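Local coordinates for protein cysteine S-methyltransferase NleE (Escherichia coli O157:H7, PDB 4R29) that is a secreted effector that uses S-adenosylmethionine to methylate cysteine, probably in the zinc fingers of host TAB2 and TAB3, and so probably inhibits NF-kappaB activation, at residues 170-175 with 190-194; 160-164 with 198-203; 96-100 with 109-113. The protein carries 1 engineered substitution. One frame throughout, in Å; residues are numbered along the deposited sequence.

Contact 1. Residues 170-175 with 190-194; sequences IKRDIM and SEMII. With SAM (S-adenosylmethionine), chain E.
Lys171 reaches across from helix 155-181 and places its ammonium group between Ser190 and Glu191 of helix 186-201. Its CG lies anti to the backbone N (chi1 -171°), and further bends along the chain turn NZ toward the other helix. NZ donates to Ser190 OG at 2.9 Å. It also forms a salt bridge with Glu191 OE1, again 2.9 Å from NZ. The lysine meets this oxygen on its anti side, 26° out of the carboxylate plane. Two acceptors hold the ammonium group in place, and its charge probably helps to position the Glu191 carboxylate.

The two carboxylate oxygens of Glu191 have different partners. OE1 faces Lys171, while OE2 accepts a hydrogen bond from the ribose O2' of S-adenosylmethionine. That O2' to OE2 distance of 2.5 Å is very short, so its exact length is doubtful. Tyr212 OH of helix 206-219 also bonds to OE2. Lys171 is therefore a second-shell residue behind a cofactor ligand.

Ser190 OG is shared too, being hydrogen-bonded to Ala187 O in its own helix. Met175 brings its sulfur alongside, with SD 3.4 Å from Ser190 OG.

Isoleucines pack beside this polar group. Lys171 CB rests against Ile194 CG1. Ile174 sets CG2 against Ser190 CB at 3.9 Å, and its CD1 rests on the CG1 and CG2 branches of Ile193. Ile170 and Ile194 run past each other in opposite directions and touch through their CG2 methyls, 3.9 Å apart.

The segments are near-antiparallel, at 151°, with axes 9.4 Å apart at closest approach. They belong to the helical hairpin of 155-181 and 186-201, and helix 206-219 packs against Glu191 and Met192 of the second helix.

Contact 2. Residues 160-164 with 198-203; sequences RANRF and MGEIFS. With SAM (S-adenosylmethionine), chain E.
Segments 160-164 and 198-203 run in opposite directions, with Arg160 CA 5.9 Å from Ile201 CA and Phe164 CA paired with Met198 CA. They form the far part of an antiparallel helical hairpin, made by helices 155-181 and 186-201. The second helix ends here in a Schellman motif, with Ser203 at positive phi.

Arg160 lies extended along this helix end. Its NH1 makes a weak hydrogen bond to Ile201 O, 3.0 Å long and bent to 132°. Ile201 CA and Glu200 O sit over one face of the guanidinium, and Ser203 OG is at its edge. Ile201 packs between Arg160, Arg163 and Phe164 of the first helix. Its CD1 touches Phe164 CB at 3.7 Å. Its CG2 touches Arg163 CG, and the two side chains cross at about a right angle.

Phe164 has CG anti to the backbone N (chi1 166°), which sends the ring toward Met198 and Phe202. Met198 SD lies 5.2 Å from the Phe164 ring centroid, an oblique Met-aromatic contact. The Phe164 and Phe202 rings also meet obliquely, with planes at 55°.

Phe202 and Met198 face S-adenosylmethionine as well. Met198 CB packs on the ribose O4'. Gly199 has no side chain, and its CA approaches the adenine C8 to 3.7 Å. Over one face of the Phe202 ring lies the cofactor atom O, 3.4 Å from CD1.

Contact 3. Residues 96-100 with 109-113; sequences EGSWL and MGQFS. With SAM (S-adenosylmethionine), chain E.
The amino-acid end of S-adenosylmethionine is held where helix 95-103 passes strand 109-114, and Ser98 and Gln111 take it from the two elements. Both residues are established cofactor ligands. The cofactor N donates to Ser98 OG and to Gln111 O, both at 2.6 Å. Gln111 N returns a bond to the carboxylate oxygen OXT, 3.0 Å long and nearly straight at 167°. The backbone of Gln111 therefore bonds to both the ammonium and the carboxylate, and the helix adds one hydroxyl. Ser98 OG is also hydrogen-bonded to Thr94 O, which helps fix its direction.

Helix and strand run nearly antiparallel, with Ser98 and Gly110 as the closest CA pair. Gly110 has no CB to collide with Ser98 O, 4.0 Å from its CA, which lets the helix lie this close. Ser98 CB rests on Phe112 CB.

Beside the site, Trp99 and Phe112 form an edge-to-face (T-shaped) pair. The CD1 edge of the indole points at one face of the Phe112 ring, with CD1 3.6 Å from CE1 and the planes at 62°. Both side chains have CG between the backbone N and the carbonyl carbon (chi1 52° in Trp99), and this brings the rings together. One face of the indole is covered by Glu96 O.

Gln111 turns its side chain the other way. Its OE1 lies near the cofactor CB, and NE2 makes a weak bond to Phe112 O. Arg107 NH2 also bonds to Ser98 O and to the cofactor. A helix and an adjoining strand that together bind S-adenosylmethionine suit the Rossmann-like fold of this methyltransferase.

In the fold
Along the chain contact 3 comes first, between helix 95-103 and strand 109-114. Contacts 1 and 2 follow, and both join helices 155-181 and 186-201. Contact 1 is nested inside the loop closed by contact 2, their centres about 14 Å apart. Contact 2 lies about 12 Å from contact 3, centre to centre, and touches it: Phe164 CZ meets Gln111 CG at 3.4 Å, and Met109 packs on Arg160 and Phe202. The hairpin packs on one face of the sheet, over strands 109-114 and 145-151, and helix 95-103 on the other. Contacts 1 and 3, centres about 21 Å apart, do not touch. All three reach S-adenosylmethionine, so the cofactor spans from strand 109-114 to helix 186-201.

Contact 1. Residues 170-175 with 190-194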
loop_
_atom_site.group_PDB
_atom_site.type_symbol
_atom_site.label_atom_id
_atom_site.label_comp_id
_atom_site.label_asym_id
_atom_site.label_seq_id
_atom_site.Cartn_x
_atom_site.Cartn_y
_atom_site.Cartn_z
ATOM N N ILE A 170 15.620 -2.966 -0.616
ATOM C CA ILE A 170 16.816 -2.612 -1.334
ATOM C C ILE A 170 16.837 -1.107 -1.563
ATOM O O ILE A 170 17.843 -0.452 -1.298
ATOM C CB ILE A 170 16.887 -3.317 -2.670
ATOM C CG1 ILE A 170 17.182 -4.802 -2.467
ATOM C CG2 ILE A 170 17.939 -2.656 -3.555
ATOM C CD1 ILE A 170 17.176 -5.582 -3.775
ATOM N N LYS A 171 15.719 -0.560 -2.040
ATOM C CA LYS A 171 15.634 0.881 -2.260
ATOM C C LYS A 171 15.968 1.639 -0.979
ATOM O O LYS A 171 16.841 2.494 -0.971
ATOM C CB LYS A 171 14.246 1.303 -2.743
ATOM C CG LYS A 171 14.174 2.774 -3.185
ATOM C CD LYS A 171 12.894 3.439 -2.714
ATOM C CE LYS A 171 12.358 4.480 -3.721
ATOM N NZ LYS A 171 13.414 5.361 -4.339
ATOM N N ARG A 172 15.275 1.326 0.112
ATOM C CA ARG A 172 15.478 2.096 1.330
ATOM C C ARG A 172 16.890 1.881 1.928
ATOM O O ARG A 172 17.486 2.824 2.437
ATOM C CB ARG A 172 14.359 1.859 2.350
ATOM C CG ARG A 172 14.426 0.536 3.037
ATOM C CD ARG A 172 14.972 0.643 4.455
ATOM N NE ARG A 172 15.233 -0.691 5.002
ATOM C CZ ARG A 172 14.279 -1.563 5.329
ATOM N NH1 ARG A 172 12.998 -1.240 5.165
ATOM N NH2 ARG A 172 14.604 -2.760 5.812
ATOM N N ASP A 173 17.435 0.668 1.831
ATOM C CA ASP A 173 18.819 0.437 2.262
ATOM C C ASP A 173 19.806 1.312 1.487
ATOM O O ASP A 173 20.701 1.935 2.068
ATOM C CB ASP A 173 19.206 -1.043 2.149
ATOM C CG ASP A 173 18.497 -1.903 3.181
ATOM O OD1 ASP A 173 17.777 -1.336 4.031
ATOM O OD2 ASP A 173 18.657 -3.139 3.156
ATOM N N ILE A 174 19.622 1.368 0.172
ATOM C CA ILE A 174 20.466 2.182 -0.689
ATOM C C ILE A 174 20.352 3.660 -0.326
ATOM O O ILE A 174 21.354 4.350 -0.129
ATOM C CB ILE A 174 20.145 1.918 -2.174
ATOM C CG1 ILE A 174 20.638 0.515 -2.553
ATOM C CG2 ILE A 174 20.784 2.967 -3.080
ATOM C CD1 ILE A 174 20.414 0.168 -3.998
ATOM N N MET A 175 19.127 4.132 -0.175
ATOM C CA MET A 175 18.916 5.529 0.142
ATOM C C MET A 175 19.428 5.951 1.522
ATOM O O MET A 175 19.915 7.074 1.694
ATOM C CB MET A 175 17.456 5.897 -0.037
ATOM C CG MET A 175 17.210 6.536 -1.384
ATOM S SD MET A 175 15.468 6.625 -1.697
ATOM C CE MET A 175 15.161 8.161 -0.831
ATOM N N SER A 190 18.478 5.218 -6.741
ATOM C CA SER A 190 17.887 4.008 -6.184
ATOM C C SER A 190 16.737 3.546 -7.080
ATOM O O SER A 190 16.516 2.351 -7.239
ATOM C CB SER A 190 17.439 4.203 -4.727
ATOM O OG SER A 190 16.280 5.022 -4.638
ATOM N N GLU A 191 16.038 4.496 -7.694
ATOM C CA GLU A 191 15.043 4.154 -8.715
ATOM C C GLU A 191 15.666 3.434 -9.906
ATOM O O GLU A 191 15.049 2.535 -10.477
ATOM C CB GLU A 191 14.312 5.405 -9.224
ATOM C CG GLU A 191 13.253 5.959 -8.270
ATOM C CD GLU A 191 12.185 4.929 -7.909
ATOM O OE1 GLU A 191 12.278 4.329 -6.831
ATOM O OE2 GLU A 191 11.238 4.733 -8.690
ATOM N N MET A 192 16.863 3.850 -10.324
ATOM C CA MET A 192 17.458 3.217 -11.490
ATOM C C MET A 192 17.700 1.747 -11.152
ATOM O O MET A 192 17.627 0.879 -12.014
ATOM C CB MET A 192 18.759 3.917 -11.909
ATOM C CG MET A 192 19.442 3.300 -13.134
ATOM S SD MET A 192 18.468 3.387 -14.683
ATOM C CE MET A 192 18.828 5.041 -15.314
ATOM N N ILE A 193 17.951 1.470 -9.877
ATOM C CA ILE A 193 18.262 0.107 -9.456
ATOM C C ILE A 193 17.027 -0.825 -9.420
ATOM O O ILE A 193 17.106 -1.999 -9.816
ATOM C CB ILE A 193 18.929 0.084 -8.053
ATOM C CG1 ILE A 193 20.148 1.016 -7.992
ATOM C CG2 ILE A 193 19.273 -1.327 -7.661
ATOM C CD1 ILE A 193 21.390 0.468 -8.608
ATOM N N ILE A 194 15.889 -0.322 -8.952
ATOM C CA ILE A 194 14.749 -1.224 -8.736
ATOM C C ILE A 194 13.464 -0.896 -9.501
ATOM O O ILE A 194 12.494 -1.652 -9.423
ATOM C CB ILE A 194 14.421 -1.354 -7.240
ATOM C CG1 ILE A 194 14.334 0.030 -6.590
ATOM C CG2 ILE A 194 15.459 -2.217 -6.534
ATOM C CD1 ILE A 194 12.993 0.681 -6.717
HETATM N N SAM E . 0.164 2.592 -6.118
HETATM C CA SAM E . 1.010 1.953 -7.126
HETATM C C SAM E . 0.488 0.572 -7.508
HETATM O O SAM E . 0.826 0.070 -8.585
HETATM O OXT SAM E . -0.250 -0.063 -6.734
HETATM C CB SAM E . 2.454 1.796 -6.659
HETATM C CG SAM E . 3.243 3.094 -6.598
HETATM S SD SAM E . 5.049 2.853 -6.562
HETATM C CE SAM E . 5.483 4.611 -6.540
HETATM C "C5'" SAM E . 5.347 2.544 -8.320
HETATM C "C4'" SAM E . 6.823 2.247 -8.567
HETATM O "O4'" SAM E . 6.981 1.527 -9.776
HETATM C "C3'" SAM E . 7.656 3.520 -8.686
HETATM O "O3'" SAM E . 8.218 3.892 -7.442
HETATM C "C2'" SAM E . 8.718 3.150 -9.699
HETATM O "O2'" SAM E . 9.821 2.695 -8.971
HETATM C "C1'" SAM E . 8.141 1.963 -10.467
HETATM N N9 SAM E . 7.675 2.298 -11.827
HETATM C C8 SAM E . 8.050 1.664 -12.981
HETATM N N7 SAM E . 7.396 2.211 -14.022
HETATM C C5 SAM E . 6.595 3.188 -13.544
HETATM C C6 SAM E . 5.714 4.056 -14.174
HETATM N N6 SAM E . 5.554 4.003 -15.493
HETATM N N1 SAM E . 5.016 4.969 -13.421
HETATM C C2 SAM E . 5.183 5.010 -12.047
HETATM N N3 SAM E . 6.057 4.143 -11.423
HETATM C C4 SAM E . 6.753 3.243 -12.161
#

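Contact 2. Residues 160-164 with 198-203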
loop_
_atom_site.group_PDB
_atom_site.type_symbol
_atom_site.label_atom_id
_atom_site.label_comp_id
_atom_site.label_asym_id
_atom_site.label_seq_id
_atom_site.Cartn_x
_atom_site.Cartn_y
_atom_site.Cartn_z
ATOM N N ARG A 160 4.411 -11.741 -5.396
ATOM C CA ARG A 160 4.660 -10.352 -5.769
ATOM C C ARG A 160 4.716 -9.452 -4.561
ATOM O O ARG A 160 5.536 -8.545 -4.516
ATOM C CB ARG A 160 3.646 -9.840 -6.805
ATOM C CG ARG A 160 3.928 -10.407 -8.172
ATOM C CD ARG A 160 3.121 -9.771 -9.263
ATOM N NE ARG A 160 3.495 -10.361 -10.538
ATOM C CZ ARG A 160 3.213 -9.833 -11.721
ATOM N NH1 ARG A 160 2.549 -8.682 -11.804
ATOM N NH2 ARG A 160 3.601 -10.459 -12.822
ATOM N N ALA A 161 3.872 -9.711 -3.565
ATOM C CA ALA A 161 3.877 -8.861 -2.390
ATOM C C ALA A 161 5.226 -8.999 -1.710
ATOM O O ALA A 161 5.828 -8.013 -1.297
ATOM C CB ALA A 161 2.760 -9.224 -1.443
ATOM N N ASN A 162 5.698 -10.233 -1.601
ATOM C CA ASN A 162 7.000 -10.484 -0.998
ATOM C C ASN A 162 8.121 -9.843 -1.813
ATOM O O ASN A 162 9.009 -9.194 -1.265
ATOM C CB ASN A 162 7.239 -11.991 -0.842
ATOM C CG ASN A 162 6.519 -12.573 0.360
ATOM O OD1 ASN A 162 6.255 -11.875 1.345
ATOM N ND2 ASN A 162 6.192 -13.853 0.283
ATOM N N ARG A 163 8.066 -10.023 -3.127
ATOM C CA ARG A 163 9.052 -9.446 -4.018
ATOM C C ARG A 163 9.077 -7.913 -3.906
ATOM O O ARG A 163 10.131 -7.288 -3.971
ATOM C CB ARG A 163 8.779 -9.882 -5.449
ATOM C CG ARG A 163 9.796 -9.380 -6.471
ATOM C CD ARG A 163 11.101 -10.108 -6.267
ATOM N NE ARG A 163 12.100 -9.787 -7.283
ATOM C CZ ARG A 163 13.410 -9.776 -7.045
ATOM N NH1 ARG A 163 13.874 -10.053 -5.827
ATOM N NH2 ARG A 163 14.258 -9.482 -8.016
ATOM N N PHE A 164 7.922 -7.306 -3.714
ATOM C CA PHE A 164 7.898 -5.873 -3.506
ATOM C C PHE A 164 8.674 -5.477 -2.255
ATOM O O PHE A 164 9.438 -4.521 -2.270
ATOM C CB PHE A 164 6.466 -5.352 -3.407
ATOM C CG PHE A 164 6.376 -3.957 -2.873
ATOM C CD1 PHE A 164 6.634 -2.873 -3.694
ATOM C CD2 PHE A 164 6.067 -3.727 -1.537
ATOM C CE1 PHE A 164 6.563 -1.572 -3.206
ATOM C CE2 PHE A 164 5.988 -2.431 -1.038
ATOM C CZ PHE A 164 6.241 -1.350 -1.875
ATOM N N MET A 198 10.078 -3.147 -10.078
ATOM C CA MET A 198 8.782 -2.746 -9.515
ATOM C C MET A 198 7.688 -2.653 -10.568
ATOM O O MET A 198 6.583 -3.127 -10.350
ATOM C CB MET A 198 8.866 -1.381 -8.855
ATOM C CG MET A 198 9.990 -1.221 -7.894
ATOM S SD MET A 198 9.333 -0.959 -6.261
ATOM C CE MET A 198 8.569 -2.576 -6.124
ATOM N N GLY A 199 7.980 -1.990 -11.684
ATOM C CA GLY A 199 6.998 -1.830 -12.737
ATOM C C GLY A 199 6.414 -3.177 -13.136
ATOM O O GLY A 199 5.193 -3.346 -13.270
ATOM N N GLU A 200 7.302 -4.151 -13.292
ATOM C CA GLU A 200 6.918 -5.504 -13.660
ATOM C C GLU A 200 5.985 -6.145 -12.637
ATOM O O GLU A 200 4.937 -6.674 -12.996
ATOM C CB GLU A 200 8.171 -6.346 -13.914
ATOM C CG GLU A 200 8.954 -5.822 -15.119
ATOM C CD GLU A 200 10.298 -6.503 -15.334
ATOM O OE1 GLU A 200 10.748 -7.267 -14.467
ATOM O OE2 GLU A 200 10.915 -6.259 -16.386
ATOM N N ILE A 201 6.343 -6.083 -11.358
ATOM C CA ILE A 201 5.504 -6.735 -10.358
ATOM C C ILE A 201 4.183 -5.983 -10.153
ATOM O O ILE A 201 3.200 -6.575 -9.747
ATOM C CB ILE A 201 6.250 -7.027 -9.019
ATOM C CG1 ILE A 201 6.763 -5.742 -8.365
ATOM C CG2 ILE A 201 7.407 -8.025 -9.245
ATOM C CD1 ILE A 201 7.274 -5.953 -6.916
ATOM N N PHE A 202 4.158 -4.691 -10.479
ATOM C CA PHE A 202 2.909 -3.946 -10.434
ATOM C C PHE A 202 2.080 -4.123 -11.706
ATOM O O PHE A 202 1.025 -3.518 -11.830
ATOM C CB PHE A 202 3.155 -2.449 -10.184
ATOM C CG PHE A 202 3.568 -2.116 -8.766
ATOM C CD1 PHE A 202 2.814 -2.546 -7.683
ATOM C CD2 PHE A 202 4.713 -1.361 -8.524
ATOM C CE1 PHE A 202 3.188 -2.223 -6.386
ATOM C CE2 PHE A 202 5.092 -1.037 -7.229
ATOM C CZ PHE A 202 4.329 -1.475 -6.161
ATOM N N SER A 203 2.556 -4.941 -12.643
ATOM C CA SER A 203 1.800 -5.229 -13.873
ATOM C C SER A 203 1.648 -4.039 -14.818
ATOM O O SER A 203 0.735 -4.013 -15.610
ATOM C CB SER A 203 0.394 -5.748 -13.551
ATOM O OG SER A 203 0.446 -6.942 -12.808
HETATM N N SAM E . 0.164 2.592 -6.118
HETATM C CA SAM E . 1.010 1.953 -7.126
HETATM C C SAM E . 0.488 0.572 -7.508
HETATM O O SAM E . 0.826 0.070 -8.585
HETATM O OXT SAM E . -0.250 -0.063 -6.734
HETATM C CB SAM E . 2.454 1.796 -6.659
HETATM C CG SAM E . 3.243 3.094 -6.598
HETATM S SD SAM E . 5.049 2.853 -6.562
HETATM C CE SAM E . 5.483 4.611 -6.540
HETATM C "C5'" SAM E . 5.347 2.544 -8.320
HETATM C "C4'" SAM E . 6.823 2.247 -8.567
HETATM O "O4'" SAM E . 6.981 1.527 -9.776
HETATM C "C3'" SAM E . 7.656 3.520 -8.686
HETATM O "O3'" SAM E . 8.218 3.892 -7.442
HETATM C "C2'" SAM E . 8.718 3.150 -9.699
HETATM O "O2'" SAM E . 9.821 2.695 -8.971
HETATM C "C1'" SAM E . 8.141 1.963 -10.467
HETATM N N9 SAM E . 7.675 2.298 -11.827
HETATM C C8 SAM E . 8.050 1.664 -12.981
HETATM N N7 SAM E . 7.396 2.211 -14.022
HETATM C C5 SAM E . 6.595 3.188 -13.544
HETATM C C6 SAM E . 5.714 4.056 -14.174
HETATM N N6 SAM E . 5.554 4.003 -15.493
HETATM N N1 SAM E . 5.016 4.969 -13.421
HETATM C C2 SAM E . 5.183 5.010 -12.047
HETATM N N3 SAM E . 6.057 4.143 -11.423
HETATM C C4 SAM E . 6.753 3.243 -12.161
#

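Contact 3. Residues 96-100 with 109-113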
loop_
_atom_site.group_PDB
_atom_site.type_symbol
_atom_site.label_atom_id
_atom_site.label_comp_id
_atom_site.label_asym_id
_atom_site.label_seq_id
_atom_site.Cartn_x
_atom_site.Cartn_y
_atom_site.Cartn_z
ATOM N N GLU A 96 -6.803 4.673 -4.287
ATOM C CA GLU A 96 -8.041 3.965 -4.566
ATOM C C GLU A 96 -7.889 3.011 -5.765
ATOM O O GLU A 96 -8.273 1.848 -5.697
ATOM C CB GLU A 96 -9.186 4.965 -4.773
ATOM C CG GLU A 96 -10.548 4.331 -4.801
ATOM C CD GLU A 96 -11.675 5.313 -5.142
ATOM O OE1 GLU A 96 -11.391 6.523 -5.340
ATOM O OE2 GLU A 96 -12.844 4.864 -5.204
ATOM N N GLY A 97 -7.310 3.496 -6.853
ATOM C CA GLY A 97 -7.060 2.659 -8.014
ATOM C C GLY A 97 -6.049 1.564 -7.718
ATOM O O GLY A 97 -6.101 0.482 -8.313
ATOM N N SER A 98 -5.131 1.840 -6.788
ATOM C CA SER A 98 -4.118 0.869 -6.389
ATOM C C SER A 98 -4.744 -0.419 -5.876
ATOM O O SER A 98 -4.279 -1.503 -6.218
ATOM C CB SER A 98 -3.167 1.459 -5.345
ATOM O OG SER A 98 -2.464 2.582 -5.868
ATOM N N TRP A 99 -5.805 -0.314 -5.067
ATOM C CA TRP A 99 -6.490 -1.529 -4.594
ATOM C C TRP A 99 -7.681 -1.967 -5.463
ATOM O O TRP A 99 -8.037 -3.141 -5.487
ATOM C CB TRP A 99 -6.881 -1.447 -3.109
ATOM C CG TRP A 99 -7.653 -0.227 -2.704
ATOM C CD1 TRP A 99 -7.178 0.859 -2.032
ATOM C CD2 TRP A 99 -9.044 0.021 -2.928
ATOM N NE1 TRP A 99 -8.183 1.774 -1.833
ATOM C CE2 TRP A 99 -9.341 1.285 -2.368
ATOM C CE3 TRP A 99 -10.065 -0.694 -3.558
ATOM C CZ2 TRP A 99 -10.617 1.848 -2.416
ATOM C CZ3 TRP A 99 -11.340 -0.134 -3.598
ATOM C CH2 TRP A 99 -11.602 1.127 -3.034
ATOM N N LEU A 100 -8.270 -1.030 -6.189
ATOM C CA LEU A 100 -9.380 -1.345 -7.078
ATOM C C LEU A 100 -8.952 -2.341 -8.163
ATOM O O LEU A 100 -9.674 -3.283 -8.459
ATOM C CB LEU A 100 -9.944 -0.071 -7.715
ATOM C CG LEU A 100 -11.211 -0.325 -8.548
ATOM C CD1 LEU A 100 -12.293 -1.010 -7.698
ATOM C CD2 LEU A 100 -11.767 0.964 -9.178
ATOM N N MET A 109 -1.271 -7.814 -7.325
ATOM C CA MET A 109 -0.942 -6.928 -6.200
ATOM C C MET A 109 -0.739 -5.455 -6.530
ATOM O O MET A 109 -0.525 -5.068 -7.680
ATOM C CB MET A 109 0.164 -7.482 -5.275
ATOM C CG MET A 109 1.568 -7.093 -5.545
ATOM S SD MET A 109 2.181 -5.421 -5.144
ATOM C CE MET A 109 3.635 -5.583 -6.183
ATOM N N GLY A 110 -0.911 -4.646 -5.491
ATOM C CA GLY A 110 -0.767 -3.205 -5.565
ATOM C C GLY A 110 -0.245 -2.727 -4.222
ATOM O O GLY A 110 -0.256 -3.474 -3.243
ATOM N N GLN A 111 0.213 -1.490 -4.174
ATOM C CA GLN A 111 0.784 -0.933 -2.956
ATOM C C GLN A 111 0.314 0.519 -2.871
ATOM O O GLN A 111 0.259 1.212 -3.875
ATOM C CB GLN A 111 2.322 -1.039 -2.985
ATOM C CG GLN A 111 3.039 -0.319 -1.828
ATOM C CD GLN A 111 3.266 1.163 -2.107
ATOM O OE1 GLN A 111 3.734 1.532 -3.178
ATOM N NE2 GLN A 111 2.932 2.010 -1.149
ATOM N N PHE A 112 -0.071 0.957 -1.682
ATOM C CA PHE A 112 -0.486 2.339 -1.468
ATOM C C PHE A 112 -0.133 2.752 -0.038
ATOM O O PHE A 112 0.450 1.976 0.694
ATOM C CB PHE A 112 -1.978 2.531 -1.795
ATOM C CG PHE A 112 -2.922 1.712 -0.935
ATOM C CD1 PHE A 112 -3.225 0.386 -1.266
ATOM C CD2 PHE A 112 -3.531 2.275 0.190
ATOM C CE1 PHE A 112 -4.111 -0.366 -0.492
ATOM C CE2 PHE A 112 -4.422 1.530 0.975
ATOM C CZ PHE A 112 -4.705 0.203 0.634
ATOM N N SER A 113 -0.487 3.964 0.363
ATOM C CA SER A 113 -0.132 4.462 1.691
ATOM C C SER A 113 -1.341 4.988 2.422
ATOM O O SER A 113 -2.302 5.455 1.809
ATOM C CB SER A 113 0.882 5.603 1.567
ATOM O OG SER A 113 2.147 5.069 1.241
HETATM N N SAM E . 0.164 2.592 -6.118
HETATM C CA SAM E . 1.010 1.953 -7.126
HETATM C C SAM E . 0.488 0.572 -7.508
HETATM O O SAM E . 0.826 0.070 -8.585
HETATM O OXT SAM E . -0.250 -0.063 -6.734
HETATM C CB SAM E . 2.454 1.796 -6.659
HETATM C CG SAM E . 3.243 3.094 -6.598
HETATM S SD SAM E . 5.049 2.853 -6.562
HETATM C CE SAM E . 5.483 4.611 -6.540
HETATM C "C5'" SAM E . 5.347 2.544 -8.320
HETATM C "C4'" SAM E . 6.823 2.247 -8.567
HETATM O "O4'" SAM E . 6.981 1.527 -9.776
HETATM C "C3'" SAM E . 7.656 3.520 -8.686
HETATM O "O3'" SAM E . 8.218 3.892 -7.442
HETATM C "C2'" SAM E . 8.718 3.150 -9.699
HETATM O "O2'" SAM E . 9.821 2.695 -8.971
HETATM C "C1'" SAM E . 8.141 1.963 -10.467
HETATM N N9 SAM E . 7.675 2.298 -11.827
HETATM C C8 SAM E . 8.050 1.664 -12.981
HETATM N N7 SAM E . 7.396 2.211 -14.022
HETATM C C5 SAM E . 6.595 3.188 -13.544
HETATM C C6 SAM E . 5.714 4.056 -14.174
HETATM N N6 SAM E . 5.554 4.003 -15.493
HETATM N N1 SAM E . 5.016 4.969 -13.421
HETATM C C2 SAM E . 5.183 5.010 -12.047
HETATM N N3 SAM E . 6.057 4.143 -11.423
HETATM C C4 SAM E . 6.753 3.243 -12.161
#